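Local coordinates for protein terminase large subunit (Thermus phage G20c, PDB 5M1P) that cuts the viral genome through its metal-dependent RNase H-like nuclease domain and, as the full-length ATP-driven motor, drives the DNA into empty capsids, at residues M4-S9 and N155-R160; H35-G40 and V54-T59; G60-L65 and V141-D146. All coordinates share one frame; numbering follows the deposited sequence.

Contact 1 of 3, residues M4-S9 and N155-R160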
ATOM      1  N   MET A   4      -2.607   8.968 -22.097  1.00 17.90           N
ATOM      2  CA  MET A   4      -1.422   9.824 -22.253  1.00 17.35           C
ATOM      3  C   MET A   4      -0.827  10.259 -20.908  1.00 16.71           C
ATOM      4  O   MET A   4       0.387  10.426 -20.806  1.00 17.74           O
ATOM      5  CB  MET A   4      -1.742  11.057 -23.123  1.00 17.00           C
ATOM      6  CG  MET A   4      -2.147  10.737 -24.560  1.00 16.94           C
ATOM      7  SD  MET A   4      -2.353  12.171 -25.643  1.00 16.80           S
ATOM      8  CE  MET A   4      -3.893  12.878 -25.045  1.00 17.10           C
ATOM      9  N   ASN A   5      -1.676  10.410 -19.887  1.00 15.53           N
ATOM     10  CA  ASN A   5      -1.255  10.865 -18.550  1.00 15.32           C
ATOM     11  C   ASN A   5      -1.101   9.744 -17.490  1.00 14.29           C
ATOM     12  O   ASN A   5      -1.157  10.016 -16.287  1.00 13.69           O
ATOM     13  CB  ASN A   5      -2.217  11.958 -18.049  1.00 15.98           C
ATOM     14  CG  ASN A   5      -3.646  11.459 -17.831  1.00 16.61           C
ATOM     15  OD1 ASN A   5      -4.002  10.329 -18.195  1.00 17.50           O
ATOM     16  ND2 ASN A   5      -4.470  12.305 -17.221  1.00 17.23           N
ATOM     17  N   SER A   6      -0.890   8.502 -17.932  1.00 14.53           N
ATOM     18  CA  SER A   6      -0.656   7.370 -17.024  1.00 14.42           C
ATOM     19  C   SER A   6       0.599   7.563 -16.211  1.00 13.41           C
ATOM     20  O   SER A   6       1.636   7.953 -16.744  1.00 14.56           O
ATOM     21  CB  SER A   6      -0.472   6.066 -17.802  1.00 15.30           C
ATOM     22  OG  SER A   6      -1.627   5.726 -18.523  1.00 16.38           O
ATOM     23  N   VAL A   7       0.510   7.282 -14.917  1.00 11.57           N
ATOM     24  CA  VAL A   7       1.676   7.243 -14.059  1.00 11.08           C
ATOM     25  C   VAL A   7       2.427   5.927 -14.245  1.00 10.68           C
ATOM     26  O   VAL A   7       3.652   5.916 -14.360  1.00 11.28           O
ATOM     27  CB  VAL A   7       1.265   7.430 -12.591  1.00 10.80           C
ATOM     28  CG1 VAL A   7       2.427   7.183 -11.656  1.00 10.66           C
ATOM     29  CG2 VAL A   7       0.708   8.830 -12.381  1.00 10.62           C
ATOM     30  N   PHE A   8       1.697   4.818 -14.263  1.00 10.07           N
ATOM     31  CA  PHE A   8       2.333   3.505 -14.317  1.00  9.98           C
ATOM     32  C   PHE A   8       2.451   3.013 -15.752  1.00 10.02           C
ATOM     33  O   PHE A   8       1.771   2.086 -16.181  1.00 10.43           O
ATOM     34  CB  PHE A   8       1.616   2.530 -13.392  1.00  9.60           C
ATOM     35  CG  PHE A   8       1.684   2.944 -11.950  1.00  9.79           C
ATOM     36  CD1 PHE A   8       2.906   2.949 -11.281  1.00 10.23           C
ATOM     37  CD2 PHE A   8       0.553   3.391 -11.275  1.00  9.82           C
ATOM     38  CE1 PHE A   8       2.992   3.353  -9.966  1.00 10.47           C
ATOM     39  CE2 PHE A   8       0.638   3.804  -9.966  1.00  9.98           C
ATOM     40  CZ  PHE A   8       1.853   3.774  -9.306  1.00 10.22           C
ATOM     41  N   SER A   9       3.374   3.637 -16.472  1.00 10.46           N
ATOM     42  CA  SER A   9       3.644   3.289 -17.864  1.00 11.28           C
ATOM     43  C   SER A   9       4.225   1.883 -17.996  1.00 11.07           C
ATOM     44  O   SER A   9       4.122   1.289 -19.066  1.00 11.81           O
ATOM     45  CB  SER A   9       4.594   4.313 -18.492  1.00 12.02           C
ATOM     46  OG  SER A   9       5.741   4.506 -17.707  1.00 13.54           O
ATOM     47  N   ASN A 155      -5.626   3.432 -13.473  1.00  9.95           N
ATOM     48  CA  ASN A 155      -6.304   4.737 -13.391  1.00  9.79           C
ATOM     49  C   ASN A 155      -5.581   5.783 -12.553  1.00  9.64           C
ATOM     50  O   ASN A 155      -6.142   6.848 -12.302  1.00 10.32           O
ATOM     51  CB  ASN A 155      -7.755   4.558 -12.930  1.00 10.13           C
ATOM     52  CG  ASN A 155      -8.688   4.236 -14.080  1.00 10.51           C
ATOM     53  OD1 ASN A 155      -8.233   3.801 -15.143  1.00 11.83           O
ATOM     54  ND2 ASN A 155      -9.979   4.469 -13.894  1.00 10.73           N
ATOM     55  N   PHE A 156      -4.326   5.546 -12.183  1.00  9.23           N
ATOM     56  CA  PHE A 156      -3.562   6.542 -11.446  1.00  9.44           C
ATOM     57  C   PHE A 156      -2.833   7.428 -12.447  1.00  9.58           C
ATOM     58  O   PHE A 156      -2.041   6.927 -13.244  1.00 10.44           O
ATOM     59  CB  PHE A 156      -2.588   5.840 -10.511  1.00  9.20           C
ATOM     60  CG  PHE A 156      -2.121   6.700  -9.387  1.00  9.35           C
ATOM     61  CD1 PHE A 156      -3.026   7.118  -8.408  1.00  9.51           C
ATOM     62  CD2 PHE A 156      -0.789   7.102  -9.299  1.00  9.40           C
ATOM     63  CE1 PHE A 156      -2.610   7.908  -7.358  1.00  9.55           C
ATOM     64  CE2 PHE A 156      -0.368   7.888  -8.245  1.00  9.65           C
ATOM     65  CZ  PHE A 156      -1.280   8.297  -7.278  1.00  9.63           C
ATOM     66  N   ARG A 157      -3.113   8.734 -12.423  1.00  9.51           N
ATOM     67  CA  ARG A 157      -2.721   9.643 -13.496  1.00 10.07           C
ATOM     68  C   ARG A 157      -2.072  10.923 -13.007  1.00  9.86           C
ATOM     69  O   ARG A 157      -2.200  11.307 -11.842  1.00  9.59           O
ATOM     70  CB  ARG A 157      -3.930  10.022 -14.340  1.00 10.92           C
ATOM     71  CG  ARG A 157      -4.804   8.878 -14.787  1.00 11.86           C
ATOM     72  CD  ARG A 157      -4.125   7.864 -15.688  1.00 12.92           C
ATOM     73  NE  ARG A 157      -5.099   6.833 -16.047  1.00 13.82           N
ATOM     74  CZ  ARG A 157      -6.099   7.006 -16.917  1.00 14.22           C
ATOM     75  NH1 ARG A 157      -6.280   8.164 -17.552  1.00 14.98           N
ATOM     76  NH2 ARG A 157      -6.945   6.012 -17.147  1.00 14.98           N
ATOM     77  N   TYR A 158      -1.401  11.586 -13.949  1.00 10.09           N
ATOM     78  CA  TYR A 158      -0.774  12.882 -13.736  1.00 10.70           C
ATOM     79  C   TYR A 158      -1.735  14.003 -14.089  1.00 11.04           C
ATOM     80  O   TYR A 158      -2.394  13.965 -15.121  1.00 11.00           O
ATOM     81  CB  TYR A 158       0.453  13.041 -14.634  1.00 10.97           C
ATOM     82  CG  TYR A 158       1.651  12.226 -14.257  1.00 11.15           C
ATOM     83  CD1 TYR A 158       2.380  12.523 -13.117  1.00 11.59           C
ATOM     84  CD2 TYR A 158       2.104  11.188 -15.076  1.00 11.38           C
ATOM     85  CE1 TYR A 158       3.522  11.803 -12.786  1.00 12.00           C
ATOM     86  CE2 TYR A 158       3.241  10.459 -14.749  1.00 11.75           C
ATOM     87  CZ  TYR A 158       3.938  10.766 -13.595  1.00 11.92           C
ATOM     88  OH  TYR A 158       5.065  10.062 -13.249  1.00 12.72           O
ATOM     89  N   TYR A 159      -1.777  15.015 -13.230  1.00 11.55           N
ATOM     90  CA  TYR A 159      -2.469  16.277 -13.484  1.00 12.63           C
ATOM     91  C   TYR A 159      -1.530  17.421 -13.102  1.00 13.11           C
ATOM     92  O   TYR A 159      -0.424  17.187 -12.629  1.00 14.19           O
ATOM     93  CB  TYR A 159      -3.766  16.321 -12.683  1.00 12.98           C
ATOM     94  CG  TYR A 159      -4.696  15.204 -13.060  1.00 13.25           C
ATOM     95  CD1 TYR A 159      -5.514  15.315 -14.174  1.00 13.82           C
ATOM     96  CD2 TYR A 159      -4.730  14.015 -12.334  1.00 13.28           C
ATOM     97  CE1 TYR A 159      -6.358  14.288 -14.548  1.00 13.50           C
ATOM     98  CE2 TYR A 159      -5.569  12.983 -12.694  1.00 13.33           C
ATOM     99  CZ  TYR A 159      -6.378  13.119 -13.806  1.00 13.59           C
ATOM    100  OH  TYR A 159      -7.203  12.097 -14.190  1.00 14.45           O
ATOM    101  N   ARG A 160      -1.984  18.657 -13.316  1.00 12.91           N
ATOM    102  CA  ARG A 160      -1.241  19.845 -12.927  1.00 13.36           C
ATOM    103  C   ARG A 160      -2.146  20.770 -12.147  1.00 13.52           C
ATOM    104  O   ARG A 160      -3.308  20.933 -12.494  1.00 13.65           O
ATOM    105  CB  ARG A 160      -0.669  20.546 -14.169  1.00 13.64           C
ATOM    106  CG  ARG A 160       0.522  19.811 -14.785  1.00 13.94           C
ATOM    107  CD  ARG A 160       1.826  20.110 -14.061  1.00 14.20           C
ATOM    108  NE  ARG A 160       2.870  19.112 -14.320  1.00 14.10           N
ATOM    109  CZ  ARG A 160       4.118  19.192 -13.864  1.00 14.37           C
ATOM    110  NH1 ARG A 160       5.006  18.234 -14.146  1.00 14.86           N
ATOM    111  NH2 ARG A 160       4.498  20.224 -13.120  1.00 14.31           N
TER
HETATM  112  O   HOH W   1      -7.554  12.342 -17.406  1.00 21.95           O
HETATM  113  O   HOH W   2       5.737   7.615 -14.090  1.00 14.02           O
HETATM  114  O   HOH W   3      -1.163   4.600 -14.417  1.00  9.93           O
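The two-stranded antiparallel hairpin 156-160/166-170, apart from the main sheet of this RNase H-like nuclease, has its outer edge met by the N-terminal segment 4-9 through a single bridge between S6 and R157. Two backbone bonds make it: Y158 N gives to N5 O at 2.8 Å, and V7 N gives to F156 O at 3.1 Å, both nearly straight. N5, its CG in the crowded position between backbone N and carbonyl carbon (chi1 64°), turns its amide across R157, so that N5 OD1 takes R157 NH1 on a lone pair at 3.2 Å, while NE of the same guanidinium binds R154 O. A water joins N5 ND2 to Y159 OH. V7 CG2, anti to its carbonyl carbon, sits over one face of the Y158 ring, 3.7 Å from the centroid, and a second water links V7 O to Y158 OH. F8 slides past F156, the rings 27° from parallel and barely overlapping, with F8 CE2 3.7 Å from F156 CD2; I129 and L132 of helix 122-137 and V179 continue this apolar side. Amide and guanidinium thus hold the N5 end, carbon packing the V7 and F8 end, with waters bridging at both.

Contact 2 of 3, residues H35-G40 and V54-T59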
ATOM      1  N   HIS A  35      12.505 -15.333   5.281  1.00 13.42           N
ATOM      2  CA  HIS A  35      12.387 -14.027   4.655  1.00 13.30           C
ATOM      3  C   HIS A  35      11.933 -12.961   5.640  1.00 13.06           C
ATOM      4  O   HIS A  35      11.343 -13.259   6.683  1.00 13.91           O
ATOM      5  CB  HIS A  35      11.421 -14.100   3.480  1.00 13.40           C
ATOM      6  CG  HIS A  35      11.939 -14.910   2.331  1.00 13.40           C
ATOM      7  ND1 HIS A  35      11.216 -15.102   1.178  1.00 13.35           N
ATOM      8  CD2 HIS A  35      13.115 -15.561   2.151  1.00 13.38           C
ATOM      9  CE1 HIS A  35      11.917 -15.839   0.336  1.00 13.58           C
ATOM     10  NE2 HIS A  35      13.069 -16.139   0.906  1.00 14.02           N
ATOM     11  N   ILE A  36      12.220 -11.714   5.288  1.00 12.89           N
ATOM     12  CA  ILE A  36      11.879 -10.543   6.092  1.00 13.08           C
ATOM     13  C   ILE A  36      10.777  -9.801   5.333  1.00 11.61           C
ATOM     14  O   ILE A  36      10.831  -9.678   4.108  1.00 12.25           O
ATOM     15  CB  ILE A  36      13.128  -9.652   6.302  1.00 14.45           C
ATOM     16  CG1 ILE A  36      14.178 -10.383   7.155  1.00 15.63           C
ATOM     17  CG2 ILE A  36      12.773  -8.309   6.931  1.00 15.11           C
ATOM     18  CD1 ILE A  36      13.868 -10.446   8.637  1.00 16.59           C
ATOM     19  N   TYR A  37       9.785  -9.306   6.071  1.00 10.47           N
ATOM     20  CA  TYR A  37       8.614  -8.662   5.480  1.00  9.54           C
ATOM     21  C   TYR A  37       8.406  -7.276   6.052  1.00  9.32           C
ATOM     22  O   TYR A  37       8.846  -6.964   7.166  1.00  9.50           O
ATOM     23  CB  TYR A  37       7.372  -9.483   5.805  1.00  9.55           C
ATOM     24  CG  TYR A  37       7.355 -10.867   5.218  1.00  9.39           C
ATOM     25  CD1 TYR A  37       8.066 -11.919   5.801  1.00  9.60           C
ATOM     26  CD2 TYR A  37       6.618 -11.135   4.078  1.00  9.38           C
ATOM     27  CE1 TYR A  37       8.035 -13.191   5.257  1.00  9.59           C
ATOM     28  CE2 TYR A  37       6.580 -12.411   3.532  1.00  9.41           C
ATOM     29  CZ  TYR A  37       7.292 -13.436   4.131  1.00  9.66           C
ATOM     30  OH  TYR A  37       7.247 -14.714   3.610  1.00 10.87           O
ATOM     31  N   CYS A  38       7.704  -6.448   5.287  1.00  9.17           N
ATOM     32  CA  CYS A  38       7.181  -5.196   5.806  1.00  9.08           C
ATOM     33  C   CYS A  38       5.760  -5.077   5.296  1.00  8.67           C
ATOM     34  O   CYS A  38       5.346  -5.857   4.427  1.00  9.00           O
ATOM     35  CB  CYS A  38       8.043  -4.009   5.389  1.00  9.34           C
ATOM     36  SG  CYS A  38       7.931  -3.585   3.642  1.00 10.32           S
ATOM     37  N   ILE A  39       5.019  -4.117   5.838  1.00  8.62           N
ATOM     38  CA  ILE A  39       3.621  -3.923   5.494  1.00  8.70           C
ATOM     39  C   ILE A  39       3.368  -2.453   5.216  1.00  8.42           C
ATOM     40  O   ILE A  39       3.493  -1.633   6.121  1.00  8.88           O
ATOM     41  CB  ILE A  39       2.686  -4.372   6.641  1.00  8.85           C
ATOM     42  CG1 ILE A  39       3.035  -5.804   7.090  1.00  8.99           C
ATOM     43  CG2 ILE A  39       1.225  -4.233   6.227  1.00  8.92           C
ATOM     44  CD1 ILE A  39       2.217  -6.323   8.245  1.00  9.06           C
ATOM     45  N   GLY A  40       3.018  -2.117   3.978  1.00  8.17           N
ATOM     46  CA  GLY A  40       2.596  -0.758   3.656  1.00  8.15           C
ATOM     47  C   GLY A  40       1.196  -0.545   4.173  1.00  8.30           C
ATOM     48  O   GLY A  40       0.320  -1.362   3.876  1.00  9.31           O
ATOM     49  N   VAL A  54       1.432  -6.621   2.482  1.00  7.93           N
ATOM     50  CA  VAL A  54       2.554  -7.364   3.033  1.00  8.28           C
ATOM     51  C   VAL A  54       3.524  -7.707   1.907  1.00  8.22           C
ATOM     52  O   VAL A  54       3.173  -8.467   0.996  1.00  8.19           O
ATOM     53  CB  VAL A  54       2.082  -8.657   3.726  1.00  8.52           C
ATOM     54  CG1 VAL A  54       3.260  -9.343   4.394  1.00  8.59           C
ATOM     55  CG2 VAL A  54       0.996  -8.385   4.760  1.00  8.54           C
ATOM     56  N   LEU A  55       4.735  -7.153   1.987  1.00  8.04           N
ATOM     57  CA  LEU A  55       5.793  -7.327   0.996  1.00  8.33           C
ATOM     58  C   LEU A  55       6.914  -8.188   1.539  1.00  8.33           C
ATOM     59  O   LEU A  55       7.464  -7.914   2.591  1.00  8.54           O
ATOM     60  CB  LEU A  55       6.350  -5.966   0.602  1.00  8.62           C
ATOM     61  CG  LEU A  55       7.516  -5.942  -0.381  1.00  8.77           C
ATOM     62  CD1 LEU A  55       7.158  -6.646  -1.681  1.00  8.98           C
ATOM     63  CD2 LEU A  55       7.912  -4.507  -0.650  1.00  8.96           C
ATOM     64  N   ASP A  56       7.222  -9.248   0.813  1.00  8.57           N
ATOM     65  CA  ASP A  56       8.393 -10.069   1.092  1.00  9.01           C
ATOM     66  C   ASP A  56       9.608  -9.311   0.542  1.00  9.22           C
ATOM     67  O   ASP A  56       9.764  -9.161  -0.685  1.00  9.68           O
ATOM     68  CB  ASP A  56       8.216 -11.421   0.401  1.00  9.17           C
ATOM     69  CG  ASP A  56       9.362 -12.381   0.639  1.00 10.00           C
ATOM     70  OD1 ASP A  56      10.527 -11.944   0.780  1.00 10.88           O
ATOM     71  OD2 ASP A  56       9.098 -13.601   0.615  1.00 10.99           O
ATOM     72  N   LEU A  57      10.446  -8.800   1.440  1.00  9.94           N
ATOM     73  CA  LEU A  57      11.585  -7.976   1.037  1.00 10.74           C
ATOM     74  C   LEU A  57      12.741  -8.787   0.441  1.00 11.59           C
ATOM     75  O   LEU A  57      13.652  -8.207  -0.150  1.00 12.69           O
ATOM     76  CB  LEU A  57      12.068  -7.127   2.213  1.00 11.14           C
ATOM     77  CG  LEU A  57      11.117  -6.022   2.670  1.00 11.58           C
ATOM     78  CD1 LEU A  57      11.560  -5.447   4.004  1.00 11.80           C
ATOM     79  CD2 LEU A  57      11.000  -4.922   1.640  1.00 11.73           C
ATOM     80  N   ASP A  58      12.705 -10.109   0.595  1.00 12.03           N
ATOM     81  CA  ASP A  58      13.679 -10.983  -0.047  1.00 13.03           C
ATOM     82  C   ASP A  58      13.330 -11.262  -1.513  1.00 13.45           C
ATOM     83  O   ASP A  58      14.226 -11.462  -2.319  1.00 14.70           O
ATOM     84  CB  ASP A  58      13.810 -12.303   0.725  1.00 14.15           C
ATOM     85  CG  ASP A  58      14.320 -12.112   2.154  1.00 15.49           C
ATOM     86  OD1 ASP A  58      15.271 -12.822   2.538  1.00 17.95           O
ATOM     87  OD2 ASP A  58      13.782 -11.265   2.903  1.00 17.28           O
ATOM     88  N   THR A  59      12.047 -11.297  -1.860  1.00 12.93           N
ATOM     89  CA  THR A  59      11.623 -11.616  -3.235  1.00 12.01           C
ATOM     90  C   THR A  59      11.016 -10.443  -4.003  1.00 11.56           C
ATOM     91  O   THR A  59      10.910 -10.506  -5.229  1.00 11.71           O
ATOM     92  CB  THR A  59      10.587 -12.742  -3.243  1.00 11.95           C
ATOM     93  OG1 THR A  59       9.368 -12.267  -2.658  1.00 11.82           O
ATOM     94  CG2 THR A  59      11.109 -13.976  -2.504  1.00 12.08           C
TER
HETATM   95  O   HOH W   4       6.546 -14.466   0.975  1.00 18.59           O
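The imidazole of H35 is occupied on one face and along its edge by the turn that follows strand 49-56. D58 CB lies over the ring centre, 3.6 Å from the centroid, and the D58 carboxylate stacks only 16° from the ring plane. At the edge, H35 ND1 donates to D56 OD2 at 2.7 Å, close to the ring plane and onto the syn lone pair, although the carboxylate itself is turned 65° from the ring. T59 CG2 approaches CE1 obliquely. The Y37 ring lies across D56, with Y37 CE2 3.7 Å from D56 CB. One water bridges the pair, accepting from the tyrosine hydroxyl and donating to the carboxylate; the hydroxyl also binds R32 N. Two acidic groups so near H35 would tend to stabilise its protonated form.

These groups close the open end of the beta hairpin 37-42/49-56, central strands of the RNase H-like sheet, whose first strand leads on to the metal ligand D42. C38 and L55 form an antiparallel hydrogen-bonded pair, flanked by the non-hydrogen-bonded pairs Y37-D56 and I39-V54. Past the strand, L57 N still reaches I36 O.

D56 holds CG anti to its backbone N. D56 OD1 takes D58 N at 2.9 Å, nearly along the C-O axis, closing an Asx turn. T59 N, one residue further, meets the same oxygen from above the carboxylate plane and completes an Asx motif. D58 OD2 in turn receives I36 N at 2.9 Å, nearly straight. On the sheet face of C38 and L55, C38 SG, in the crowded position, touches L57 CD2 at 3.9 Å.

Contact 3 of 3, residues G60-L65 and V141-D146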
ATOM      1  N   GLY A  60      10.588  -9.396  -3.294  1.00 11.12           N
ATOM      2  CA  GLY A  60       9.915  -8.268  -3.936  1.00 11.49           C
ATOM      3  C   GLY A  60       8.471  -8.554  -4.307  1.00 11.19           C
ATOM      4  O   GLY A  60       7.884  -7.794  -5.079  1.00 12.28           O
ATOM      5  N   ALA A  61       7.883  -9.624  -3.761  1.00 10.56           N
ATOM      6  CA  ALA A  61       6.503  -9.997  -4.048  1.00 10.56           C
ATOM      7  C   ALA A  61       5.576  -9.711  -2.882  1.00  9.94           C
ATOM      8  O   ALA A  61       5.919  -9.941  -1.726  1.00  9.77           O
ATOM      9  CB  ALA A  61       6.421 -11.465  -4.430  1.00 10.76           C
ATOM     10  N   ILE A  62       4.389  -9.207  -3.197  1.00  9.74           N
ATOM     11  CA  ILE A  62       3.333  -9.074  -2.218  1.00  9.82           C
ATOM     12  C   ILE A  62       2.862 -10.476  -1.831  1.00  9.69           C
ATOM     13  O   ILE A  62       2.506 -11.294  -2.694  1.00 11.14           O
ATOM     14  CB  ILE A  62       2.156  -8.235  -2.762  1.00  9.95           C
ATOM     15  CG1 ILE A  62       2.599  -6.793  -3.045  1.00 10.17           C
ATOM     16  CG2 ILE A  62       0.956  -8.291  -1.828  1.00 10.32           C
ATOM     17  CD1 ILE A  62       3.093  -6.031  -1.834  1.00 10.00           C
ATOM     18  N   ALA A  63       2.911 -10.761  -0.534  1.00  9.28           N
ATOM     19  CA  ALA A  63       2.480 -12.048   0.019  1.00  9.22           C
ATOM     20  C   ALA A  63       1.016 -12.031   0.422  1.00  8.98           C
ATOM     21  O   ALA A  63       0.349 -13.067   0.407  1.00  9.08           O
ATOM     22  CB  ALA A  63       3.337 -12.407   1.221  1.00  9.46           C
ATOM     23  N   CYS A  64       0.502 -10.857   0.812  1.00  8.77           N
ATOM     24  CA  CYS A  64      -0.857 -10.734   1.314  1.00  9.46           C
ATOM     25  C   CYS A  64      -1.267  -9.277   1.195  1.00  9.21           C
ATOM     26  O   CYS A  64      -0.434  -8.390   1.415  1.00  8.63           O
ATOM     27  CB  CYS A  64      -0.888 -11.171   2.779  1.00  9.97           C
ATOM     28  SG  CYS A  64      -2.538 -11.206   3.490  1.00 11.73           S
ATOM     29  N   LEU A  65      -2.515  -9.033   0.825  1.00  9.36           N
ATOM     30  CA  LEU A  65      -3.047  -7.677   0.799  1.00  9.55           C
ATOM     31  C   LEU A  65      -4.404  -7.689   1.467  1.00  9.58           C
ATOM     32  O   LEU A  65      -5.260  -8.468   1.078  1.00  9.90           O
ATOM     33  CB  LEU A  65      -3.146  -7.191  -0.645  1.00  9.91           C
ATOM     34  CG  LEU A  65      -3.585  -5.721  -0.779  1.00 10.42           C
ATOM     35  CD1 LEU A  65      -2.844  -5.070  -1.936  1.00 10.82           C
ATOM     36  CD2 LEU A  65      -5.086  -5.564  -0.938  1.00 10.58           C
ATOM     37  N   VAL A 141       7.979  -5.675  -9.365  1.00 10.20           N
ATOM     38  CA  VAL A 141       6.746  -5.543  -8.597  1.00  9.84           C
ATOM     39  C   VAL A 141       5.835  -6.711  -8.955  1.00  9.72           C
ATOM     40  O   VAL A 141       5.621  -7.003 -10.139  1.00  9.72           O
ATOM     41  CB  VAL A 141       6.065  -4.183  -8.868  1.00  9.65           C
ATOM     42  CG1 VAL A 141       4.744  -4.051  -8.112  1.00  9.55           C
ATOM     43  CG2 VAL A 141       6.987  -3.035  -8.477  1.00  9.80           C
ATOM     44  N   ALA A 142       5.348  -7.406  -7.934  1.00  9.78           N
ATOM     45  CA  ALA A 142       4.490  -8.564  -8.107  1.00  9.38           C
ATOM     46  C   ALA A 142       3.339  -8.475  -7.124  1.00  9.39           C
ATOM     47  O   ALA A 142       3.560  -8.393  -5.915  1.00  9.29           O
ATOM     48  CB  ALA A 142       5.292  -9.837  -7.897  1.00  9.41           C
ATOM     49  N   VAL A 143       2.115  -8.437  -7.644  1.00  9.28           N
ATOM     50  CA  VAL A 143       0.915  -8.189  -6.856  1.00  9.48           C
ATOM     51  C   VAL A 143      -0.165  -9.244  -7.096  1.00  9.24           C
ATOM     52  O   VAL A 143      -0.135  -9.926  -8.122  1.00  9.13           O
ATOM     53  CB  VAL A 143       0.324  -6.791  -7.166  1.00  9.83           C
ATOM     54  CG1 VAL A 143       1.362  -5.708  -6.926  1.00  9.91           C
ATOM     55  CG2 VAL A 143      -0.231  -6.678  -8.587  1.00 10.09           C
ATOM     56  N   PRO A 144      -1.130  -9.368  -6.165  1.00  9.85           N
ATOM     57  CA  PRO A 144      -2.264 -10.247  -6.426  1.00 10.10           C
ATOM     58  C   PRO A 144      -2.980  -9.854  -7.714  1.00 10.27           C
ATOM     59  O   PRO A 144      -3.209  -8.674  -7.952  1.00 10.60           O
ATOM     60  CB  PRO A 144      -3.173 -10.029  -5.216  1.00 10.25           C
ATOM     61  CG  PRO A 144      -2.284  -9.499  -4.145  1.00  9.89           C
ATOM     62  CD  PRO A 144      -1.246  -8.695  -4.855  1.00  9.82           C
ATOM     63  N   ASN A 145      -3.303 -10.846  -8.535  1.00 10.41           N
ATOM     64  CA  ASN A 145      -3.905 -10.632  -9.839  1.00 10.95           C
ATOM     65  C   ASN A 145      -5.399 -10.395  -9.647  1.00 11.00           C
ATOM     66  O   ASN A 145      -6.248 -11.243  -9.953  1.00 10.89           O
ATOM     67  CB  ASN A 145      -3.611 -11.844 -10.734  1.00 11.23           C
ATOM     68  CG  ASN A 145      -4.001 -11.621 -12.176  1.00 11.52           C
ATOM     69  OD1 ASN A 145      -4.505 -10.555 -12.547  1.00 11.91           O
ATOM     70  ND2 ASN A 145      -3.765 -12.627 -13.003  1.00 11.92           N
ATOM     71  N   ASP A 146      -5.710  -9.207  -9.151  1.00 11.21           N
ATOM     72  CA  ASP A 146      -7.045  -8.836  -8.751  1.00 11.48           C
ATOM     73  C   ASP A 146      -7.404  -7.608  -9.560  1.00 11.10           C
ATOM     74  O   ASP A 146      -6.656  -6.628  -9.560  1.00 11.12           O
ATOM     75  CB  ASP A 146      -7.056  -8.520  -7.257  1.00 12.36           C
ATOM     76  CG  ASP A 146      -8.391  -8.023  -6.789  1.00 13.40           C
ATOM     77  OD1 ASP A 146      -9.330  -8.841  -6.666  1.00 14.94           O
ATOM     78  OD2 ASP A 146      -8.505  -6.807  -6.572  1.00 14.46           O
TER
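Strand 142-144, at one margin of the mixed RNase H-like sheet, runs close to the start of strand 61-69, their directions 28° apart, although it lies three places along the sheet, beyond 25-27 and 15-22. A straight backbone bond crosses between them: I62 N donates to A142 O at 3.0 Å, in the carbonyl plane. Side-chain rotation decides the rest. I62 has CG1 anti to its carbonyl carbon (chi1 -64°) and CG2 anti to the backbone N, so the two branches divide strand 142-144 between them. I62 CG1 passes A142 O at 3.4 Å and comes within 4.2 Å of V143 CG1, whereas I62 CG2 reaches the proline ring, meeting P144 CD at 3.8 Å, the two side chains crossing at about a right angle. P144 CG also lies 4.3 Å from L65 CB, a looser approach. L65 holds CG anti to the backbone N, but its chi2 of 143° lies away from a staggered value; I149 and V51 pack against this side chain. Between I62 and L65, A63 and C64 both face V54 in a classic beta bulge, which lets I62 and L65 both point toward 141-146. At the other end the contact tapers to two methyls, A61 CB and A142 CB, 4.0 Å apart. Close by, the Y186 hydroxyl joins the segments by hydrogen bonds to G60 O and A142 N.

How the contacts relate
Contacts 2 and 3 follow one another along the chain, and both are nested inside the long loop closed by contact 1, which brings the N-terminal segment to a hairpin late in the sequence. Contacts 2 and 3 belong to one mixed sheet: their centres lie about 10 Å apart, and they touch through neighbouring strands 49-56 and 61-69, where V54 O and A63 N stand 2.8 Å apart. Contact 1 lies away from that sheet, its centre about 27 Å from that of contact 2 and about 21 Å from that of contact 3, with helix 122-137 packed on its apolar side. The chain thus sets its N-terminal end against one side of an RNase H-like domain whose sheet carries D42 of the calcium site.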